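Local atomic coordinates of geranyl diphosphate synthase small subunit (Antirrhinum majus, PDB entry 3QKC), a protein that probably serves as the regulatory partner of a heteromeric prenyltransferase that joins isopentenyl and dimethylallyl diphosphate into geranyl diphosphate. Residues A11-D16 and L52-C57; A43-S48 and A80-E85; S48-C53 and A73-H78. All coordinates share one frame; numbering follows the deposited sequence.

Interaction 1 of 3, residues A11-D16 and L52-C57; sequences ATIESD and LCVAAC
I13 meets V54 and A55 where helix 5-24 packs on helix 48-59. The contact belongs to the all-helical isoprenyl diphosphate synthase fold and is wholly apolar. Only three residues touch, and all three are buried. The tight part is the pair I13 and V54. Their side chains lie alongside each other and run in opposite directions. The methyl CG2 of I13 sits against the branch point of V54, with I13 CG2 3.8 Å from V54 CB. The same methyl lies 3.9 Å from V54 CG2, so it meets the flank of the valine rather than one end. R64, in the loop after helix 48-59, touches both I13 and V54. A71 of helix 68-85 also packs on V54, so the valine is shared between two neighbouring helices.

The other side of helix 5-24 is different. T12 and S15 are exposed and take no part. D16 forms a salt bridge with R64, the same arginine that touches I13 and V54, so a charged pair borders the apolar contact.

The packing also loosens along I13 itself. CD1 is anti to CA (chi2 180°), and this extended chain carries the methyl toward A55. The approach there is slack: I13 CD1 stands 4.5 Å from A55 CB. Its closer neighbour is the outer methyl of the valine, with I13 CD1 4.1 Å from V54 CG1.

Interaction 2 of 3, residues A43-S48 and A80-E85; sequences AAPRTS and AAYTHE
Chi1 of Y82 is -177°, which sets CG opposite the backbone N, and the ring plane stands nearly perpendicular to the plane of CA, CB and CG (chi2 81°). These two torsions carry the phenol from helix 68-85 across to P45, in the loop between helices 34-43 and 48-59. P45 CD lies over one face of the ring, 3.4 Å above its plane and offset toward the rim. This is a CH-pi contact: P45 CD is 3.7 Å from the centroid of the Y82 ring and 23° off the ring normal. The nearest ring atom is at the hydroxyl end, with P45 CD 3.4 Å from Y82 CZ. The next proline carbon reaches further out, with P45 CG 3.7 Å from Y82 OH. The two side chains cross at about a right angle. A44 adds a looser, oblique touch, its CB 4.3 Å from Y82 CD2.

The contact lies at the surface, and P45 is exposed. I99 also touches the Y82 side chain. A polar link lies close by: the carbonyl O of P45 takes a hydrogen bond from H78 NE2, one turn earlier on helix 68-85. Two residues on, T47 N-caps helix 48-59 through OG1 and the backbone N of A49. An alanine in place of Y82 would remove the ring and would probably leave P45 CD without its aromatic partner, opening a gap between loop and helix.

P45 CD is bonded to the proline's amide nitrogen. Its hydrogens are therefore probably somewhat positive, which suits them to the electron-rich face of a phenol.

Interaction 3 of 3, residues S48-C53 and A73-H78; sequences SASALC and AVHLMH
S50 OG and H75 ND1 grip the same water molecule, which bridges helix 48-59 and helix 68-85. The water is 2.7 Å from H75 ND1 and 3.0 Å from S50 OG. S50 OG stands beside its own backbone N (chi1 -57°). It comes close to the backbone of the second helix, 3.3 Å from H75 N, but the angle is too poor for a hydrogen bond. S50 OG does make a weak hydrogen bond to the carbonyl O of A71. H75 CB also touches the oxygen, and the ring meets S50 through the water at ND1.

Beside the water bridge, V74 packs against A49 and S50. V74 CG1 is anti to the backbone N (chi1 167°) and meets both residues. It packs 3.9 Å from A49 CB and 3.8 Å from S50 OG. L144 of helix 134-148 lies against V74 as well, and L183 of helix 169-195 lies against A49.

The two helices follow each other in the chain and form an antiparallel helical hairpin. Their segment axes come within 8.5 Å at an angle of 164°. The small A49 and S50 are consistent with this close approach; S50 CA is 5.6 Å from V74 CA.

H75 is held at both ring nitrogens. Its NE2 is hydrogen-bonded to the carbonyl O of T41, in helix 34-43. A carbonyl can only accept, so NE2 must carry a proton. With the water at ND1, this is likely to fix which way the ring is flipped.

In the fold
From the N terminus, helix 5-24 comes first. Interaction 1 returns helix 48-59 to it, closing a loop that contains helix 34-43. The loop after that helix opens interaction 2, which closes on the last turns of helix 68-85. Interactions 1 and 2 cross along the chain, and a salt bridge from E14 to R46 joins them in space. Interaction 3 falls within the span of interaction 2 and ties the two consecutive helices together. It shares S48 with interaction 2, and L52 and C53 with interaction 1. Interactions 1 and 3 both use helix 48-59, and interactions 2 and 3 both use helix 68-85. Together the contacts hold helices 5-24, 48-59 and 68-85 as one group.

Interaction 1 of 3, residues A11-D16 and L52-C57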
loop_
_atom_site.group_PDB
_atom_site.type_symbol
_atom_site.label_atom_id
_atom_site.label_comp_id
_atom_site.label_asym_id
_atom_site.label_seq_id
_atom_site.Cartn_x
_atom_site.Cartn_y
_atom_site.Cartn_z
ATOM N N ALA A 11 27.293 5.441 -0.265
ATOM C CA ALA A 11 26.852 6.756 0.199
ATOM C C ALA A 11 26.273 7.645 -0.913
ATOM O O ALA A 11 25.283 8.335 -0.693
ATOM C CB ALA A 11 27.986 7.486 0.933
ATOM N N THR A 12 26.896 7.645 -2.089
ATOM C CA THR A 12 26.373 8.411 -3.223
ATOM C C THR A 12 24.973 7.921 -3.636
ATOM O O THR A 12 24.051 8.724 -3.817
ATOM C CB THR A 12 27.338 8.391 -4.415
ATOM O OG1 THR A 12 28.650 8.738 -3.961
ATOM C CG2 THR A 12 26.908 9.400 -5.488
ATOM N N ILE A 13 24.818 6.604 -3.749
ATOM C CA ILE A 13 23.516 6.000 -3.972
ATOM C C ILE A 13 22.508 6.481 -2.947
ATOM O O ILE A 13 21.423 6.946 -3.296
ATOM C CB ILE A 13 23.603 4.469 -3.975
ATOM C CG1 ILE A 13 24.415 4.020 -5.196
ATOM C CG2 ILE A 13 22.195 3.870 -3.989
ATOM C CD1 ILE A 13 24.605 2.522 -5.359
ATOM N N GLU A 14 22.890 6.404 -1.678
ATOM C CA GLU A 14 22.013 6.813 -0.601
ATOM C C GLU A 14 21.710 8.298 -0.585
ATOM O O GLU A 14 20.609 8.693 -0.198
ATOM C CB GLU A 14 22.538 6.327 0.741
ATOM C CG GLU A 14 22.190 4.866 0.930
ATOM C CD GLU A 14 22.784 4.254 2.179
ATOM O OE1 GLU A 14 23.449 4.970 2.973
ATOM O OE2 GLU A 14 22.558 3.037 2.357
ATOM N N SER A 15 22.664 9.104 -1.037
ATOM C CA SER A 15 22.446 10.536 -1.213
ATOM C C SER A 15 21.466 10.808 -2.357
ATOM O O SER A 15 20.587 11.658 -2.231
ATOM C CB SER A 15 23.784 11.263 -1.432
ATOM O OG SER A 15 23.592 12.616 -1.839
ATOM N N ASP A 16 21.603 10.071 -3.463
ATOM C CA ASP A 16 20.699 10.229 -4.603
ATOM C C ASP A 16 19.269 9.823 -4.236
ATOM O O ASP A 16 18.302 10.486 -4.625
ATOM C CB ASP A 16 21.176 9.418 -5.811
ATOM C CG ASP A 16 22.410 10.002 -6.467
ATOM O OD1 ASP A 16 22.559 11.239 -6.509
ATOM O OD2 ASP A 16 23.237 9.220 -6.966
ATOM N N LEU A 52 20.849 -1.633 -2.595
ATOM C CA LEU A 52 20.941 -2.838 -3.433
ATOM C C LEU A 52 20.067 -2.705 -4.694
ATOM O O LEU A 52 20.463 -3.124 -5.784
ATOM C CB LEU A 52 20.574 -4.095 -2.647
ATOM C CG LEU A 52 20.607 -5.453 -3.350
ATOM C CD1 LEU A 52 21.974 -5.705 -4.011
ATOM C CD2 LEU A 52 20.238 -6.594 -2.396
ATOM N N CYS A 53 18.884 -2.118 -4.534
ATOM C CA CYS A 53 18.011 -1.856 -5.671
ATOM C C CYS A 53 18.718 -1.112 -6.782
ATOM O O CYS A 53 18.702 -1.556 -7.925
ATOM C CB CYS A 53 16.778 -1.075 -5.247
ATOM S SG CYS A 53 15.634 -0.875 -6.640
ATOM N N VAL A 54 19.356 0.005 -6.447
ATOM C CA VAL A 54 20.084 0.781 -7.449
ATOM C C VAL A 54 21.264 -0.005 -8.041
ATOM O O VAL A 54 21.458 -0.027 -9.277
ATOM C CB VAL A 54 20.546 2.144 -6.910
ATOM C CG1 VAL A 54 21.391 2.884 -7.952
ATOM C CG2 VAL A 54 19.333 3.008 -6.517
ATOM N N ALA A 55 22.024 -0.664 -7.163
ATOM C CA ALA A 55 23.232 -1.376 -7.565
ATOM C C ALA A 55 22.916 -2.577 -8.445
ATOM O O ALA A 55 23.688 -2.897 -9.362
ATOM C CB ALA A 55 24.025 -1.804 -6.360
ATOM N N ALA A 56 21.787 -3.229 -8.167
ATOM C CA ALA A 56 21.336 -4.371 -8.959
ATOM C C ALA A 56 20.984 -3.920 -10.371
ATOM O O ALA A 56 21.320 -4.595 -11.341
ATOM C CB ALA A 56 20.143 -5.074 -8.292
ATOM N N CYS A 57 20.333 -2.761 -10.467
ATOM C CA CYS A 57 19.960 -2.146 -11.738
ATOM C C CYS A 57 21.175 -1.790 -12.588
ATOM O O CYS A 57 21.190 -2.042 -13.790
ATOM C CB CYS A 57 19.096 -0.905 -11.500
ATOM S SG CYS A 57 18.457 -0.169 -13.013
#

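Interaction 2 of 3, residues A43-S48 and A80-E85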
loop_
_atom_site.group_PDB
_atom_site.type_symbol
_atom_site.label_atom_id
_atom_site.label_comp_id
_atom_site.label_asym_id
_atom_site.label_seq_id
_atom_site.Cartn_x
_atom_site.Cartn_y
_atom_site.Cartn_z
ATOM N N ALA A 43 14.080 10.636 9.377
ATOM C CA ALA A 43 14.617 10.312 10.708
ATOM C C ALA A 43 14.885 8.808 10.844
ATOM O O ALA A 43 15.643 8.381 11.713
ATOM C CB ALA A 43 13.669 10.769 11.813
ATOM N N ALA A 44 14.243 8.004 10.006
ATOM C CA ALA A 44 14.327 6.553 10.158
ATOM C C ALA A 44 15.723 6.029 9.792
ATOM O O ALA A 44 16.357 6.571 8.891
ATOM C CB ALA A 44 13.290 5.898 9.306
ATOM N N PRO A 45 16.199 4.967 10.482
ATOM C CA PRO A 45 17.438 4.311 10.018
ATOM C C PRO A 45 17.281 3.869 8.562
ATOM O O PRO A 45 16.180 3.518 8.139
ATOM C CB PRO A 45 17.570 3.088 10.935
ATOM C CG PRO A 45 16.728 3.420 12.155
ATOM C CD PRO A 45 15.602 4.273 11.636
ATOM N N ARG A 46 18.356 3.937 7.793
ATOM C CA ARG A 46 18.301 3.530 6.394
ATOM C C ARG A 46 18.346 1.998 6.332
ATOM O O ARG A 46 18.669 1.352 7.325
ATOM C CB ARG A 46 19.436 4.193 5.583
ATOM C CG ARG A 46 20.831 3.625 5.816
ATOM C CD ARG A 46 21.864 4.757 6.026
ATOM N NE ARG A 46 23.274 4.348 6.001
ATOM C CZ ARG A 46 23.826 3.393 6.751
ATOM N NH1 ARG A 46 23.083 2.665 7.587
ATOM N NH2 ARG A 46 25.131 3.136 6.630
ATOM N N THR A 47 17.964 1.423 5.199
ATOM C CA THR A 47 18.202 0.005 4.975
ATOM C C THR A 47 19.035 -0.143 3.728
ATOM O O THR A 47 18.792 0.555 2.739
ATOM C CB THR A 47 16.918 -0.835 4.824
ATOM O OG1 THR A 47 17.270 -2.116 4.279
ATOM C CG2 THR A 47 15.897 -0.154 3.879
ATOM N N SER A 48 20.008 -1.055 3.786
ATOM C CA SER A 48 20.868 -1.366 2.647
ATOM C C SER A 48 20.112 -1.977 1.455
ATOM O O SER A 48 20.656 -2.035 0.347
ATOM C CB SER A 48 22.002 -2.295 3.078
ATOM O OG SER A 48 21.493 -3.481 3.647
ATOM N N ALA A 80 7.644 2.566 6.690
ATOM C CA ALA A 80 6.306 2.232 7.163
ATOM C C ALA A 80 6.331 1.092 8.205
ATOM O O ALA A 80 5.726 1.218 9.275
ATOM C CB ALA A 80 5.348 1.946 6.019
ATOM N N ALA A 81 7.038 0.011 7.896
ATOM C CA ALA A 81 7.248 -1.103 8.840
ATOM C C ALA A 81 7.886 -0.646 10.170
ATOM O O ALA A 81 7.378 -0.966 11.256
ATOM C CB ALA A 81 8.124 -2.173 8.183
ATOM N N TYR A 82 8.990 0.105 10.072
ATOM C CA TYR A 82 9.714 0.602 11.243
ATOM C C TYR A 82 8.803 1.428 12.153
ATOM O O TYR A 82 8.769 1.222 13.360
ATOM C CB TYR A 82 10.931 1.432 10.793
ATOM C CG TYR A 82 11.819 1.950 11.906
ATOM C CD1 TYR A 82 12.787 1.133 12.504
ATOM C CD2 TYR A 82 11.702 3.262 12.348
ATOM C CE1 TYR A 82 13.606 1.608 13.518
ATOM C CE2 TYR A 82 12.506 3.752 13.376
ATOM C CZ TYR A 82 13.464 2.913 13.945
ATOM O OH TYR A 82 14.261 3.399 14.945
ATOM N N THR A 83 8.074 2.368 11.557
ATOM C CA THR A 83 7.126 3.218 12.281
ATOM C C THR A 83 6.068 2.394 13.012
ATOM O O THR A 83 5.779 2.627 14.194
ATOM C CB THR A 83 6.402 4.159 11.319
ATOM O OG1 THR A 83 7.367 4.859 10.526
ATOM C CG2 THR A 83 5.523 5.131 12.056
ATOM N N HIS A 84 5.469 1.450 12.306
ATOM C CA HIS A 84 4.424 0.640 12.921
ATOM C C HIS A 84 4.924 -0.326 13.990
ATOM O O HIS A 84 4.202 -0.607 14.941
ATOM C CB HIS A 84 3.602 -0.061 11.858
ATOM C CG HIS A 84 2.576 0.825 11.234
ATOM N ND1 HIS A 84 1.628 0.363 10.356
ATOM C CD2 HIS A 84 2.327 2.147 11.394
ATOM C CE1 HIS A 84 0.845 1.359 9.986
ATOM N NE2 HIS A 84 1.251 2.456 10.599
ATOM N N GLU A 85 6.154 -0.801 13.831
ATOM C CA GLU A 85 6.805 -1.671 14.793
ATOM C C GLU A 85 7.129 -0.964 16.102
ATOM O O GLU A 85 7.185 -1.600 17.144
ATOM C CB GLU A 85 8.111 -2.217 14.217
ATOM C CG GLU A 85 7.979 -3.552 13.484
ATOM C CD GLU A 85 9.118 -3.778 12.486
ATOM O OE1 GLU A 85 8.844 -4.250 11.378
ATOM O OE2 GLU A 85 10.285 -3.459 12.793
#

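Interaction 3 of 3, residues S48-C53 and A73-H78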
loop_
_atom_site.group_PDB
_atom_site.type_symbol
_atom_site.label_atom_id
_atom_site.label_comp_id
_atom_site.label_asym_id
_atom_site.label_seq_id
_atom_site.Cartn_x
_atom_site.Cartn_y
_atom_site.Cartn_z
ATOM N N SER A 48 20.008 -1.055 3.786
ATOM C CA SER A 48 20.868 -1.366 2.647
ATOM C C SER A 48 20.112 -1.977 1.455
ATOM O O SER A 48 20.656 -2.035 0.347
ATOM C CB SER A 48 22.002 -2.295 3.078
ATOM O OG SER A 48 21.493 -3.481 3.647
ATOM N N ALA A 49 18.874 -2.426 1.697
ATOM C CA ALA A 49 17.958 -2.907 0.641
ATOM C C ALA A 49 17.684 -1.858 -0.425
ATOM O O ALA A 49 17.567 -2.192 -1.591
ATOM C CB ALA A 49 16.623 -3.423 1.243
ATOM N N SER A 50 17.600 -0.593 -0.021
ATOM C CA SER A 50 17.454 0.530 -0.959
ATOM C C SER A 50 18.650 0.724 -1.880
ATOM O O SER A 50 18.479 0.949 -3.084
ATOM C CB SER A 50 17.171 1.833 -0.211
ATOM O OG SER A 50 16.034 1.689 0.586
ATOM N N ALA A 51 19.858 0.669 -1.333
ATOM C CA ALA A 51 21.045 0.779 -2.196
ATOM C C ALA A 51 21.202 -0.444 -3.096
ATOM O O ALA A 51 21.651 -0.318 -4.232
ATOM C CB ALA A 51 22.305 1.004 -1.382
ATOM N N LEU A 52 20.849 -1.633 -2.595
ATOM C CA LEU A 52 20.941 -2.838 -3.433
ATOM C C LEU A 52 20.067 -2.705 -4.694
ATOM O O LEU A 52 20.463 -3.124 -5.784
ATOM C CB LEU A 52 20.574 -4.095 -2.647
ATOM C CG LEU A 52 20.607 -5.453 -3.350
ATOM C CD1 LEU A 52 21.974 -5.705 -4.011
ATOM C CD2 LEU A 52 20.238 -6.594 -2.396
ATOM N N CYS A 53 18.884 -2.118 -4.534
ATOM C CA CYS A 53 18.011 -1.856 -5.671
ATOM C C CYS A 53 18.718 -1.112 -6.782
ATOM O O CYS A 53 18.702 -1.556 -7.925
ATOM C CB CYS A 53 16.778 -1.075 -5.247
ATOM S SG CYS A 53 15.634 -0.875 -6.640
ATOM N N ALA A 73 10.870 3.730 -2.996
ATOM C CA ALA A 73 9.724 2.958 -2.521
ATOM C C ALA A 73 10.175 1.897 -1.507
ATOM O O ALA A 73 9.519 1.691 -0.476
ATOM C CB ALA A 73 8.962 2.330 -3.698
ATOM N N VAL A 74 11.321 1.265 -1.770
ATOM C CA VAL A 74 11.850 0.246 -0.852
ATOM C C VAL A 74 12.111 0.883 0.515
ATOM O O VAL A 74 11.717 0.333 1.556
ATOM C CB VAL A 74 13.116 -0.432 -1.416
ATOM C CG1 VAL A 74 13.828 -1.249 -0.333
ATOM C CG2 VAL A 74 12.763 -1.302 -2.624
ATOM N N HIS A 75 12.759 2.050 0.496
ATOM C CA HIS A 75 13.054 2.790 1.704
ATOM C C HIS A 75 11.772 3.095 2.452
ATOM O O HIS A 75 11.706 2.888 3.647
ATOM C CB HIS A 75 13.822 4.087 1.406
ATOM C CG HIS A 75 13.976 4.982 2.601
ATOM N ND1 HIS A 75 14.836 4.702 3.642
ATOM C CD2 HIS A 75 13.363 6.143 2.929
ATOM C CE1 HIS A 75 14.756 5.655 4.554
ATOM N NE2 HIS A 75 13.869 6.544 4.143
ATOM N N LEU A 76 10.750 3.550 1.739
ATOM C CA LEU A 76 9.446 3.875 2.339
ATOM C C LEU A 76 8.710 2.668 2.928
ATOM O O LEU A 76 8.105 2.779 4.011
ATOM C CB LEU A 76 8.550 4.621 1.330
ATOM C CG LEU A 76 9.004 6.072 0.998
ATOM C CD1 LEU A 76 8.398 6.534 -0.318
ATOM C CD2 LEU A 76 8.659 7.074 2.110
ATOM N N MET A 77 8.765 1.509 2.261
ATOM C CA MET A 77 8.126 0.318 2.845
ATOM C C MET A 77 8.763 0.069 4.192
ATOM O O MET A 77 8.070 -0.202 5.172
ATOM C CB MET A 77 8.261 -0.947 1.977
ATOM C CG MET A 77 7.542 -0.918 0.634
ATOM S SD MET A 77 5.786 -0.499 0.666
ATOM C CE MET A 77 5.945 1.233 0.162
ATOM N N HIS A 78 10.093 0.150 4.211
ATOM C CA HIS A 78 10.888 -0.031 5.415
ATOM C C HIS A 78 10.516 0.967 6.504
ATOM O O HIS A 78 10.401 0.583 7.681
ATOM C CB HIS A 78 12.382 0.064 5.072
ATOM C CG HIS A 78 13.276 0.420 6.234
ATOM N ND1 HIS A 78 13.664 -0.493 7.191
ATOM C CD2 HIS A 78 13.925 1.574 6.533
ATOM C CE1 HIS A 78 14.476 0.091 8.055
ATOM N NE2 HIS A 78 14.657 1.345 7.671
HETATM O O HOH W 1 16.813 2.973 3.159
#